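Protein yciO (Escherichia coli, PDB 1K7J) is of unknown function but, as a member of the SUA5 (YrdC-like) family, probably binds double-stranded RNA. Local coordinates at residues Q3-I7 with P157-K161; I44-M50 with R109-Q113; R52-I56 with L164-D169; F65-C69 with P139-T143; Y97-G103 with R116-R122. All coordinates share one frame. Residues are numbered along the deposited sequence.

Contact 1 (Q3-I7 with P157-K161)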
# COMPACT_ATOMS: atom_id res chain seq x y z
N GLN A 3 -19.41 0.56 -2.37
CA GLN A 3 -19.73 1.93 -2.72
C GLN A 3 -18.70 2.29 -3.78
O GLN A 3 -17.65 1.64 -3.86
CB GLN A 3 -19.60 2.85 -1.50
CG GLN A 3 -20.84 2.86 -0.62
CD GLN A 3 -20.70 3.77 0.58
OE1 GLN A 3 -20.21 3.36 1.63
NE2 GLN A 3 -21.12 5.02 0.42
N PHE A 4 -18.98 3.30 -4.60
CA PHE A 4 -18.08 3.70 -5.67
C PHE A 4 -17.98 5.22 -5.69
O PHE A 4 -18.96 5.91 -5.97
CB PHE A 4 -18.62 3.16 -7.00
CG PHE A 4 -17.63 3.19 -8.14
CD1 PHE A 4 -17.65 4.21 -9.07
CD2 PHE A 4 -16.68 2.18 -8.27
CE1 PHE A 4 -16.74 4.23 -10.14
CE2 PHE A 4 -15.77 2.19 -9.33
CZ PHE A 4 -15.80 3.21 -10.27
N PHE A 5 -16.80 5.75 -5.38
CA PHE A 5 -16.57 7.19 -5.34
C PHE A 5 -15.73 7.69 -6.51
O PHE A 5 -14.69 7.12 -6.81
CB PHE A 5 -15.82 7.62 -4.07
CG PHE A 5 -16.59 7.45 -2.79
CD1 PHE A 5 -17.93 7.08 -2.78
CD2 PHE A 5 -15.96 7.69 -1.58
CE1 PHE A 5 -18.62 6.94 -1.58
CE2 PHE A 5 -16.63 7.56 -0.37
CZ PHE A 5 -17.97 7.18 -0.37
N TYR A 6 -16.18 8.77 -7.14
CA TYR A 6 -15.42 9.38 -8.22
C TYR A 6 -14.69 10.53 -7.55
O TYR A 6 -15.30 11.54 -7.20
CB TYR A 6 -16.35 9.93 -9.30
CG TYR A 6 -16.88 8.88 -10.24
CD1 TYR A 6 -16.11 8.42 -11.30
CD2 TYR A 6 -18.16 8.36 -10.07
CE1 TYR A 6 -16.60 7.46 -12.18
CE2 TYR A 6 -18.67 7.41 -10.95
CZ TYR A 6 -17.88 6.96 -12.00
OH TYR A 6 -18.39 6.03 -12.88
N ILE A 7 -13.39 10.38 -7.35
CA ILE A 7 -12.61 11.43 -6.71
C ILE A 7 -11.58 12.02 -7.67
O ILE A 7 -10.85 11.29 -8.33
CB ILE A 7 -11.89 10.89 -5.45
CG1 ILE A 7 -12.92 10.33 -4.46
CG2 ILE A 7 -11.07 12.00 -4.79
CD1 ILE A 7 -12.34 9.86 -3.14
N PRO A 157 -10.42 1.33 -13.08
CA PRO A 157 -11.42 1.34 -12.01
C PRO A 157 -12.75 0.67 -12.34
O PRO A 157 -13.42 0.13 -11.46
CB PRO A 157 -11.56 2.82 -11.67
CG PRO A 157 -11.26 3.49 -12.97
CD PRO A 157 -10.09 2.70 -13.50
N GLU A 158 -13.15 0.71 -13.61
CA GLU A 158 -14.40 0.08 -14.00
C GLU A 158 -14.23 -1.44 -14.03
O GLU A 158 -15.15 -2.18 -13.67
CB GLU A 158 -14.85 0.59 -15.38
CG GLU A 158 -15.47 1.98 -15.34
CD GLU A 158 -16.66 2.07 -14.40
OE1 GLU A 158 -17.45 1.10 -14.35
OE2 GLU A 158 -16.83 3.10 -13.72
N GLU A 159 -13.06 -1.90 -14.44
CA GLU A 159 -12.76 -3.33 -14.48
C GLU A 159 -12.72 -3.81 -13.03
O GLU A 159 -13.20 -4.90 -12.71
CB GLU A 159 -11.41 -3.57 -15.17
CG GLU A 159 -10.98 -5.03 -15.29
CD GLU A 159 -10.44 -5.62 -13.99
OE1 GLU A 159 -9.60 -4.96 -13.34
OE2 GLU A 159 -10.85 -6.74 -13.63
N ILE A 160 -12.15 -2.99 -12.15
CA ILE A 160 -12.05 -3.33 -10.74
C ILE A 160 -13.45 -3.47 -10.13
O ILE A 160 -13.71 -4.39 -9.35
CB ILE A 160 -11.25 -2.25 -9.98
CG1 ILE A 160 -9.79 -2.30 -10.44
CG2 ILE A 160 -11.36 -2.48 -8.48
CD1 ILE A 160 -8.91 -1.21 -9.85
N LYS A 161 -14.35 -2.56 -10.50
CA LYS A 161 -15.72 -2.59 -10.01
C LYS A 161 -16.39 -3.89 -10.45
O LYS A 161 -17.06 -4.56 -9.66
CB LYS A 161 -16.49 -1.38 -10.53
CG LYS A 161 -17.93 -1.27 -10.05
CD LYS A 161 -18.54 0.06 -10.50
CE LYS A 161 -19.97 0.24 -10.00
NZ LYS A 161 -20.93 -0.70 -10.64

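Contact 2 (I44-M50 with R109-Q113)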
# COMPACT_ATOMS: atom_id res chain seq x y z
N ILE A 44 -4.99 -0.95 10.28
CA ILE A 44 -4.06 -1.94 10.81
C ILE A 44 -4.60 -2.72 12.00
O ILE A 44 -4.13 -3.82 12.29
CB ILE A 44 -2.71 -1.29 11.22
CG1 ILE A 44 -2.94 -0.28 12.34
CG2 ILE A 44 -2.07 -0.61 10.02
CD1 ILE A 44 -1.65 0.32 12.89
N GLU A 45 -5.60 -2.16 12.67
CA GLU A 45 -6.19 -2.80 13.85
C GLU A 45 -7.24 -3.88 13.61
O GLU A 45 -7.60 -4.60 14.54
CB GLU A 45 -6.79 -1.73 14.77
CG GLU A 45 -5.81 -0.66 15.25
CD GLU A 45 -5.63 0.49 14.26
OE1 GLU A 45 -6.26 0.48 13.18
OE2 GLU A 45 -4.86 1.42 14.58
N ASP A 46 -7.74 -4.00 12.39
CA ASP A 46 -8.79 -4.96 12.08
C ASP A 46 -8.31 -6.27 11.45
O ASP A 46 -7.91 -6.30 10.29
CB ASP A 46 -9.82 -4.31 11.16
CG ASP A 46 -11.14 -5.04 11.14
OD1 ASP A 46 -11.17 -6.23 10.75
OD2 ASP A 46 -12.17 -4.43 11.51
N LYS A 47 -8.38 -7.36 12.22
CA LYS A 47 -7.94 -8.66 11.72
C LYS A 47 -8.85 -9.22 10.62
O LYS A 47 -8.36 -9.84 9.67
CB LYS A 47 -7.85 -9.67 12.87
CG LYS A 47 -7.48 -11.07 12.40
CD LYS A 47 -7.35 -12.04 13.56
CE LYS A 47 -7.13 -13.46 13.06
NZ LYS A 47 -5.93 -13.56 12.18
N ASN A 48 -10.15 -9.00 10.74
CA ASN A 48 -11.08 -9.50 9.72
C ASN A 48 -10.82 -8.85 8.37
O ASN A 48 -10.88 -9.52 7.33
CB ASN A 48 -12.53 -9.26 10.15
CG ASN A 48 -12.94 -10.11 11.34
OD1 ASN A 48 -12.65 -11.31 11.38
ND2 ASN A 48 -13.62 -9.50 12.30
N ALA A 49 -10.55 -7.55 8.36
CA ALA A 49 -10.28 -6.85 7.11
C ALA A 49 -8.97 -7.36 6.52
O ALA A 49 -8.85 -7.53 5.31
CB ALA A 49 -10.19 -5.34 7.36
N MSE A 50 -7.99 -7.61 7.39
CA MSE A 50 -6.70 -8.13 6.94
C MSE A 50 -6.92 -9.43 6.18
O MSE A 50 -6.43 -9.61 5.06
CB MSE A 50 -5.79 -8.41 8.15
CG MSE A 50 -4.54 -9.23 7.80
SE MSE A 50 -3.74 -10.11 9.32
CE MSE A 50 -4.94 -11.63 9.43
N ARG A 109 1.69 -8.08 15.51
CA ARG A 109 2.48 -9.25 15.15
C ARG A 109 1.95 -9.98 13.92
O ARG A 109 2.73 -10.41 13.07
CB ARG A 109 2.53 -10.22 16.34
CG ARG A 109 3.38 -11.46 16.11
CD ARG A 109 3.30 -12.40 17.31
NE ARG A 109 4.03 -13.64 17.11
CZ ARG A 109 5.35 -13.73 16.98
NH1 ARG A 109 6.11 -12.64 17.04
NH2 ARG A 109 5.92 -14.92 16.79
N ARG A 110 0.63 -10.12 13.82
CA ARG A 110 0.01 -10.82 12.70
C ARG A 110 0.32 -10.25 11.33
O ARG A 110 0.18 -10.94 10.31
CB ARG A 110 -1.51 -10.87 12.89
CG ARG A 110 -2.15 -9.50 13.05
CD ARG A 110 -3.62 -9.60 13.39
NE ARG A 110 -4.14 -8.32 13.87
CZ ARG A 110 -4.41 -7.27 13.10
NH1 ARG A 110 -4.23 -7.35 11.79
NH2 ARG A 110 -4.84 -6.15 13.64
N LEU A 111 0.75 -8.99 11.28
CA LEU A 111 1.07 -8.34 10.01
C LEU A 111 2.52 -8.51 9.60
O LEU A 111 2.89 -8.18 8.47
CB LEU A 111 0.72 -6.86 10.09
CG LEU A 111 -0.76 -6.55 10.36
CD1 LEU A 111 -0.96 -5.04 10.41
CD2 LEU A 111 -1.63 -7.18 9.28
N LEU A 112 3.35 -9.02 10.50
CA LEU A 112 4.76 -9.22 10.21
C LEU A 112 5.02 -10.62 9.67
O LEU A 112 4.37 -11.58 10.08
CB LEU A 112 5.59 -8.99 11.48
CG LEU A 112 5.47 -7.59 12.10
CD1 LEU A 112 6.34 -7.52 13.35
CD2 LEU A 112 5.89 -6.53 11.10
N GLN A 113 5.97 -10.72 8.75
CA GLN A 113 6.31 -12.00 8.15
C GLN A 113 6.69 -12.97 9.27
O GLN A 113 7.55 -12.67 10.10
CB GLN A 113 7.46 -11.83 7.15
CG GLN A 113 7.45 -12.84 6.02
CD GLN A 113 7.91 -14.22 6.46
OE1 GLN A 113 7.43 -15.23 5.96
NE2 GLN A 113 8.87 -14.25 7.38
O HOH W 1 -5.54 -5.36 9.85

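Contact 3 (R52-I56 with L164-D169)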
# COMPACT_ATOMS: atom_id res chain seq x y z
N ARG A 52 -9.59 -10.56 4.74
CA ARG A 52 -10.28 -10.33 3.48
C ARG A 52 -9.32 -9.89 2.39
O ARG A 52 -9.42 -10.33 1.24
CB ARG A 52 -11.37 -9.27 3.67
CG ARG A 52 -12.56 -9.74 4.49
CD ARG A 52 -13.53 -8.60 4.75
NE ARG A 52 -14.10 -8.08 3.52
CZ ARG A 52 -14.75 -6.92 3.44
NH1 ARG A 52 -14.92 -6.17 4.52
NH2 ARG A 52 -15.24 -6.51 2.27
N ILE A 53 -8.37 -9.02 2.75
CA ILE A 53 -7.39 -8.55 1.78
C ILE A 53 -6.47 -9.70 1.36
O ILE A 53 -6.16 -9.84 0.17
CB ILE A 53 -6.55 -7.39 2.37
CG1 ILE A 53 -7.41 -6.12 2.44
CG2 ILE A 53 -5.30 -7.16 1.53
CD1 ILE A 53 -6.70 -4.93 3.05
N CYS A 54 -6.04 -10.51 2.32
CA CYS A 54 -5.17 -11.65 2.03
C CYS A 54 -5.76 -12.53 0.94
O CYS A 54 -5.06 -12.94 0.01
CB CYS A 54 -4.97 -12.50 3.29
SG CYS A 54 -4.06 -11.71 4.62
N ARG A 55 -7.05 -12.81 1.06
CA ARG A 55 -7.75 -13.65 0.10
C ARG A 55 -7.88 -13.01 -1.27
O ARG A 55 -7.73 -13.67 -2.29
CB ARG A 55 -9.13 -14.03 0.63
CG ARG A 55 -9.07 -14.88 1.88
CD ARG A 55 -10.45 -15.26 2.33
NE ARG A 55 -10.43 -16.08 3.54
CZ ARG A 55 -11.50 -16.68 4.04
NH1 ARG A 55 -12.68 -16.55 3.44
NH2 ARG A 55 -11.40 -17.41 5.14
N ILE A 56 -8.19 -11.71 -1.29
CA ILE A 56 -8.32 -11.01 -2.55
C ILE A 56 -6.96 -10.92 -3.24
O ILE A 56 -6.86 -11.09 -4.45
CB ILE A 56 -8.90 -9.60 -2.35
CG1 ILE A 56 -10.33 -9.69 -1.81
CG2 ILE A 56 -8.88 -8.84 -3.67
CD1 ILE A 56 -10.95 -8.35 -1.46
N LEU A 164 -14.55 -6.83 -8.31
CA LEU A 164 -14.61 -6.86 -6.85
C LEU A 164 -15.72 -6.13 -6.11
O LEU A 164 -15.67 -6.06 -4.88
CB LEU A 164 -13.27 -6.36 -6.30
CG LEU A 164 -12.02 -7.13 -6.74
CD1 LEU A 164 -10.77 -6.37 -6.32
CD2 LEU A 164 -12.05 -8.52 -6.13
N GLU A 165 -16.71 -5.59 -6.81
CA GLU A 165 -17.75 -4.86 -6.10
C GLU A 165 -18.52 -5.69 -5.07
O GLU A 165 -19.18 -5.14 -4.19
CB GLU A 165 -18.71 -4.19 -7.08
CG GLU A 165 -19.65 -5.12 -7.81
CD GLU A 165 -20.49 -4.37 -8.82
OE1 GLU A 165 -20.90 -3.23 -8.51
OE2 GLU A 165 -20.75 -4.92 -9.91
N LYS A 166 -18.43 -7.02 -5.16
CA LYS A 166 -19.11 -7.88 -4.21
C LYS A 166 -18.18 -8.30 -3.07
O LYS A 166 -18.62 -8.90 -2.09
CB LYS A 166 -19.63 -9.16 -4.88
CG LYS A 166 -20.61 -8.94 -6.02
CD LYS A 166 -21.27 -10.26 -6.43
CE LYS A 166 -20.24 -11.28 -6.90
NZ LYS A 166 -20.88 -12.58 -7.28
N GLN A 167 -16.90 -7.96 -3.19
CA GLN A 167 -15.93 -8.35 -2.17
C GLN A 167 -15.29 -7.23 -1.36
O GLN A 167 -14.61 -7.50 -0.36
CB GLN A 167 -14.83 -9.20 -2.82
CG GLN A 167 -15.36 -10.40 -3.58
CD GLN A 167 -16.31 -11.24 -2.75
OE1 GLN A 167 -15.98 -11.70 -1.66
NE2 GLN A 167 -17.52 -11.45 -3.27
N VAL A 168 -15.48 -5.98 -1.77
CA VAL A 168 -14.92 -4.86 -1.04
C VAL A 168 -16.03 -3.88 -0.66
O VAL A 168 -17.14 -3.94 -1.21
CB VAL A 168 -13.83 -4.13 -1.85
CG1 VAL A 168 -12.69 -5.09 -2.16
CG2 VAL A 168 -14.42 -3.56 -3.14
N ASP A 169 -15.74 -2.98 0.27
CA ASP A 169 -16.73 -2.03 0.75
C ASP A 169 -16.73 -0.69 0.03
O ASP A 169 -17.75 0.01 -0.00
CB ASP A 169 -16.54 -1.85 2.25
CG ASP A 169 -16.55 -3.17 2.99
OD1 ASP A 169 -17.53 -3.94 2.82
OD2 ASP A 169 -15.58 -3.46 3.72
O HOH W 2 -14.00 -9.66 1.14

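Contact 4 (F65-C69 with P139-T143)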
# COMPACT_ATOMS: atom_id res chain seq x y z
N PHE A 65 3.19 -7.97 3.84
CA PHE A 65 2.04 -7.08 3.75
C PHE A 65 2.71 -5.74 3.47
O PHE A 65 3.94 -5.66 3.40
CB PHE A 65 1.31 -6.98 5.10
CG PHE A 65 0.29 -8.06 5.31
CD1 PHE A 65 -0.90 -8.06 4.59
CD2 PHE A 65 0.52 -9.07 6.24
CE1 PHE A 65 -1.85 -9.05 4.80
CE2 PHE A 65 -0.43 -10.06 6.45
CZ PHE A 65 -1.61 -10.05 5.73
N THR A 66 1.91 -4.69 3.31
CA THR A 66 2.46 -3.37 3.05
C THR A 66 1.79 -2.37 3.97
O THR A 66 0.60 -2.46 4.24
CB THR A 66 2.19 -2.92 1.60
OG1 THR A 66 2.86 -3.80 0.69
CG2 THR A 66 2.70 -1.49 1.37
N LEU A 67 2.58 -1.44 4.49
CA LEU A 67 2.02 -0.38 5.31
C LEU A 67 2.18 0.86 4.44
O LEU A 67 3.30 1.24 4.08
CB LEU A 67 2.79 -0.20 6.63
CG LEU A 67 2.57 -1.28 7.70
CD1 LEU A 67 3.30 -0.87 8.97
CD2 LEU A 67 1.08 -1.45 7.99
N MSE A 68 1.06 1.45 4.06
CA MSE A 68 1.04 2.65 3.23
C MSE A 68 1.22 3.82 4.21
O MSE A 68 0.33 4.10 5.01
CB MSE A 68 -0.29 2.74 2.48
CG MSE A 68 -0.31 3.62 1.24
SE MSE A 68 0.77 2.90 -0.24
CE MSE A 68 -0.33 1.36 -0.78
N CYS A 69 2.37 4.48 4.12
CA CYS A 69 2.72 5.58 5.03
C CYS A 69 2.70 6.97 4.43
O CYS A 69 2.99 7.16 3.25
CB CYS A 69 4.10 5.32 5.64
SG CYS A 69 4.26 3.75 6.51
N PRO A 139 -0.72 4.80 9.29
CA PRO A 139 -0.59 3.98 8.08
C PRO A 139 -1.83 3.15 7.80
O PRO A 139 -2.63 2.87 8.68
CB PRO A 139 0.61 3.09 8.38
CG PRO A 139 1.42 3.92 9.32
CD PRO A 139 0.37 4.50 10.23
N MSE A 140 -1.97 2.75 6.54
CA MSE A 140 -3.08 1.92 6.11
C MSE A 140 -2.49 0.56 5.74
O MSE A 140 -1.51 0.49 5.01
CB MSE A 140 -3.75 2.57 4.90
CG MSE A 140 -4.93 1.83 4.32
SE MSE A 140 -6.24 3.07 3.60
CE MSE A 140 -5.09 4.18 2.53
N LEU A 141 -3.06 -0.52 6.28
CA LEU A 141 -2.58 -1.85 5.93
C LEU A 141 -3.01 -2.03 4.49
O LEU A 141 -4.17 -1.83 4.15
CB LEU A 141 -3.24 -2.91 6.81
CG LEU A 141 -2.94 -4.36 6.39
CD1 LEU A 141 -1.44 -4.62 6.49
CD2 LEU A 141 -3.71 -5.31 7.28
N SER A 142 -2.06 -2.40 3.63
CA SER A 142 -2.38 -2.54 2.21
C SER A 142 -1.59 -3.62 1.49
O SER A 142 -0.76 -4.31 2.07
CB SER A 142 -2.09 -1.21 1.50
OG SER A 142 -2.67 -0.11 2.17
N THR A 143 -1.92 -3.76 0.21
CA THR A 143 -1.25 -4.67 -0.72
C THR A 143 -1.59 -4.09 -2.09
O THR A 143 -2.60 -3.39 -2.24
CB THR A 143 -1.78 -6.14 -0.68
OG1 THR A 143 -3.09 -6.20 -1.25
CG2 THR A 143 -1.79 -6.68 0.73

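Contact 5 (Y97-G103 with R116-R122)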
# COMPACT_ATOMS: atom_id res chain seq x y z
N TYR A 97 8.20 2.87 -4.95
CA TYR A 97 8.91 1.83 -4.22
C TYR A 97 8.21 1.28 -2.99
O TYR A 97 7.42 1.97 -2.34
CB TYR A 97 10.25 2.36 -3.71
CG TYR A 97 11.24 2.80 -4.75
CD1 TYR A 97 12.04 1.87 -5.42
CD2 TYR A 97 11.43 4.15 -5.02
CE1 TYR A 97 13.01 2.28 -6.33
CE2 TYR A 97 12.39 4.58 -5.93
CZ TYR A 97 13.18 3.63 -6.57
OH TYR A 97 14.16 4.05 -7.44
N THR A 98 8.53 0.03 -2.68
CA THR A 98 8.07 -0.64 -1.47
C THR A 98 9.38 -1.12 -0.87
O THR A 98 10.17 -1.80 -1.53
CB THR A 98 7.18 -1.85 -1.76
OG1 THR A 98 5.96 -1.41 -2.37
CG2 THR A 98 6.84 -2.58 -0.46
N PHE A 99 9.63 -0.76 0.38
CA PHE A 99 10.87 -1.15 1.04
C PHE A 99 10.60 -2.18 2.12
O PHE A 99 9.80 -1.94 3.02
CB PHE A 99 11.55 0.08 1.65
CG PHE A 99 11.87 1.15 0.65
CD1 PHE A 99 12.87 0.97 -0.29
CD2 PHE A 99 11.16 2.36 0.65
CE1 PHE A 99 13.17 1.96 -1.23
CE2 PHE A 99 11.45 3.36 -0.28
CZ PHE A 99 12.46 3.15 -1.22
N ILE A 100 11.26 -3.33 2.04
CA ILE A 100 11.05 -4.36 3.05
C ILE A 100 11.99 -4.11 4.22
O ILE A 100 13.21 -4.05 4.06
CB ILE A 100 11.32 -5.78 2.49
CG1 ILE A 100 10.49 -6.00 1.22
CG2 ILE A 100 10.99 -6.82 3.55
CD1 ILE A 100 9.02 -5.69 1.38
N LEU A 101 11.40 -3.94 5.40
CA LEU A 101 12.14 -3.68 6.63
C LEU A 101 11.51 -4.43 7.79
O LEU A 101 10.41 -4.98 7.66
CB LEU A 101 12.10 -2.17 6.94
CG LEU A 101 12.82 -1.26 5.95
CD1 LEU A 101 12.21 0.13 5.98
CD2 LEU A 101 14.31 -1.21 6.28
N LYS A 102 12.20 -4.48 8.92
CA LYS A 102 11.65 -5.14 10.09
C LYS A 102 10.66 -4.17 10.72
O LYS A 102 10.95 -2.99 10.88
CB LYS A 102 12.76 -5.48 11.08
CG LYS A 102 13.73 -6.53 10.57
CD LYS A 102 14.72 -6.95 11.65
CE LYS A 102 14.02 -7.56 12.85
NZ LYS A 102 14.99 -8.00 13.90
N GLY A 103 9.48 -4.68 11.08
CA GLY A 103 8.47 -3.84 11.69
C GLY A 103 8.70 -3.62 13.18
O GLY A 103 9.22 -4.50 13.87
N ARG A 116 10.81 -13.77 9.24
CA ARG A 116 11.69 -12.62 9.21
C ARG A 116 11.20 -11.38 9.97
O ARG A 116 11.98 -10.45 10.22
CB ARG A 116 11.98 -12.25 7.75
CG ARG A 116 12.49 -13.43 6.91
CD ARG A 116 13.23 -12.93 5.70
NE ARG A 116 14.31 -12.04 6.12
CZ ARG A 116 14.64 -10.91 5.51
NH1 ARG A 116 13.97 -10.51 4.43
NH2 ARG A 116 15.61 -10.16 6.01
N LYS A 117 9.93 -11.37 10.36
CA LYS A 117 9.32 -10.26 11.10
C LYS A 117 9.38 -8.96 10.31
O LYS A 117 9.45 -7.86 10.87
CB LYS A 117 10.02 -10.08 12.45
CG LYS A 117 10.17 -11.36 13.26
CD LYS A 117 8.83 -12.02 13.52
CE LYS A 117 9.00 -13.34 14.26
NZ LYS A 117 7.71 -14.06 14.41
N THR A 118 9.32 -9.09 8.99
CA THR A 118 9.37 -7.94 8.10
C THR A 118 8.01 -7.53 7.57
O THR A 118 7.01 -8.24 7.74
CB THR A 118 10.27 -8.23 6.90
OG1 THR A 118 9.82 -9.44 6.26
CG2 THR A 118 11.72 -8.38 7.33
N ILE A 119 7.98 -6.38 6.92
CA ILE A 119 6.77 -5.85 6.31
C ILE A 119 7.21 -4.78 5.31
O ILE A 119 8.24 -4.14 5.50
CB ILE A 119 5.81 -5.26 7.38
CG1 ILE A 119 4.50 -4.81 6.72
CG2 ILE A 119 6.48 -4.12 8.13
CD1 ILE A 119 3.36 -4.62 7.70
N GLY A 120 6.44 -4.63 4.23
CA GLY A 120 6.79 -3.65 3.22
C GLY A 120 6.32 -2.26 3.61
O GLY A 120 5.18 -2.09 4.07
N MSE A 121 7.19 -1.28 3.45
CA MSE A 121 6.88 0.11 3.78
C MSE A 121 6.76 0.86 2.46
O MSE A 121 7.64 0.77 1.60
CB MSE A 121 7.98 0.70 4.66
CG MSE A 121 8.29 -0.15 5.90
SE MSE A 121 6.74 -0.51 7.02
CE MSE A 121 6.47 1.26 7.70
N ARG A 122 5.68 1.62 2.31
CA ARG A 122 5.45 2.32 1.05
C ARG A 122 4.83 3.70 1.22
O ARG A 122 3.79 3.84 1.85
CB ARG A 122 4.56 1.43 0.19
CG ARG A 122 4.16 1.93 -1.19
CD ARG A 122 3.36 0.81 -1.85
NE ARG A 122 2.62 1.23 -3.04
CZ ARG A 122 1.86 0.41 -3.76
NH1 ARG A 122 1.76 -0.87 -3.40
NH2 ARG A 122 1.22 0.85 -4.83
O HOH W 3 3.60 -2.74 -1.83
O HOH W 4 10.43 -6.93 13.44

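Contact 1 (Q3-I7 with P157-K161)
At one edge strand of the mixed sheet in this YrdC-like fold, strand 3-6 is faced by the first turn of helix 157-164, running almost antiparallel to it (173°) with the axes 11.0 Å apart. Q3 points away from the helix, its side chain on I23 of helix 14-25 and its backbone bonded to D169 and I171. F4 makes most of the contact: its ring reaches from the strand to the helix, with CZ 4.5 Å from P157 CB and CE2 3.8 Å from P157 O at the ring edge. A long, flexible lysine suits the ring face, and K161 CD lies over it, 3.9 Å from the F4 ring centroid, in a CH-pi contact, while NZ makes a long, weak ion pair with E165. F5 points to the opposite side and packs on helix 14-25. Y6 starts off sideways, but its long phenol carries the hydroxyl to the helix, where Y6 OH lies 3.4 Å from E158 OE2, which also sits 3.6 Å from F4 CZ.

Contact 2 (I44-M50 with R109-Q113)
R110 reaches across from the 3-10 turn 109-111 with chi1 in the p well and chi2 and chi3 t, so an extended arm carries its guanidinium to the backbone before helix 47-57. There R110 NH2 donates to I44 O (2.8 Å), while K47 CA lies over one face of the planar group, 3.9 Å from R110 NH1. Water 1 adds a second link, accepting from R110 NH1 (3.1 Å) and lying 2.6 Å from D46 O. Beside this polar bridge is an apolar one. L111, in its m,t rotamer, spreads two methyls: CD1 lies 4.2 Å from I44 CB, and CD2 3.6 Å from SE of M50, a selenomethionine whose trans chi1 and chi2 stretch it out from the helix. Such a long, pliable side chain can fill the gap between helix and loop; F65 and L141 also pack against it. D46 has chi1 t, which turns its short carboxylate back over the helix start, where OD1 accepts from A49 N at 2.8 Å. The result is a classic Asp N-cap at the start of helix 47-57, with an arginine from the loop between strands 97-102 and 118-122 tied to the backbone leading into it.

Contact 3 (R52-I56 with L164-D169)
Helix 47-57 presents one side of its turn 52-56 to an irregular piece of chain, 164-169, that leads from the end of helix 157-164 into strand 170-173. The backbones stay well apart, 8.1 Å between the CA atoms of I56 and Q167, so side chains bridge the gap. Within 164-169 the chain folds back on itself: Q167 N and V168 N both donate to L164 O, at 2.8 and 3.1 Å, and this tight turn leaves Q167 O facing the helix. R52 and I56, one helical turn apart, point the same way and meet it. I56 is the apolar half, a branched side chain whose two arms find separate partners: I56 CG2 is 4.0 Å from L164 CD2 and I56 CD1 3.8 Å from V168 CG1. R52 is the polar half. Its NH2 donates to Q167 O (2.9 Å), and its NH1 forms a salt bridge with D169 OD2 (2.9 Å), both partners lying near the guanidinium plane; water 2 joins R52 NE (2.9 Å) to Q167 O (2.7 Å). Arginine suits the place because its planar head can serve a carbonyl and a carboxylate at once. D169 OD2 also receives the V29 amide, just before strand 30-34. The contact thus sets charged, directional bonds beside the apolar packing of I56.

Contact 4 (F65-C69 with P139-T143)
This is an antiparallel beta pairing in the middle of the mixed sheet, buried close to the centre of the chain, where strand 66-68 lies between strands 140-144 and 118-122. T66 and S142 form one hydrogen-bonded pair (T66 N to S142 O 3.0 Å, S142 N to T66 O 2.7 Å), and the selenomethionines M68 and M140 form the other (M68 N to M140 O 2.9 Å, M140 N to M68 O 3.1 Å). Between them L67 and L141 make the non-hydrogen-bonded pair. On their face, leucines suit a dry interior: L67 CD2 is 4.3 Å from L141 CD1, which also touches F65 CB at 3.9 Å. P139, before the strand, needs no NH for its pairing with 65-69, and its CG rests 4.0 Å from C69 SG. The other face carries T66, S142 and both selenomethionines; S142 OG bonds to Y32, and a sulfate lies near T66. The leucine face is thus apolar, while the other mixes hydroxyls with selenomethionines, and there the sulfate may mark an anion-binding pocket.

Contact 5 (Y97-G103 with R116-R122)
I100 curls its side chain over G120, bringing CD1 to 3.5 Å from G120 CA and CG2 to 3.7 Å from T118 CB. Glycine fits because a CB at this position would run into T98 CG2 and crowd I100 CD1. On the other face of the pair, L101 CD1 packs at 3.9 Å on CG of the selenomethionine M121, two flexible apolar chains that also meet L75 of helix 72-78. Strands 97-102 and 118-122 are consecutive in the chain and neighbours in the mixed sheet, an antiparallel hairpin with a long connection. The pairs F99-M121 (F99 N to M121 O 2.8 Å, M121 N to F99 O 2.7 Å) and L101-I119 (L101 N to I119 O 3.2 Å, I119 N to L101 O 2.9 Å) are hydrogen-bonded. Next, G103 N donates to K117 O at 3.2 Å, and water 4 donates to both G103 O (2.7 Å) and K117 O (2.9 Å). K117 has positive phi and psi (61/31), a left-handed conformation in the loop just before T118. At the far end R122 extends fully, its NH1 bonded to S144 and also to water 3 (3.1 Å), which lies 2.8 Å from T98 OG1; that hydroxyl also bonds to T182, and a bound sulfate sits close to the R122 side chain.

Contacts 1, 4 and 5 all involve the same mixed sheet: contact 1 at its edge strand 3-6, contact 4 near its middle, and contact 5 further across, about 28 Å from contact 1 between centres. Contacts 4 and 5, about 10 Å apart between centres, join directly because strands 66-68 and 118-122 are neighbours. Contacts 2 and 3 share helix 47-57, which packs through M50, I53 and C54 on contact 4; Q3 N and D169 O link contacts 1 and 3. First segments follow in the order 1 to 5, second segments 2, 5, 4, 1, 3, so distant parts of the chain interleave. T66 and R122, from contacts 4 and 5, both lie near bound sulfate.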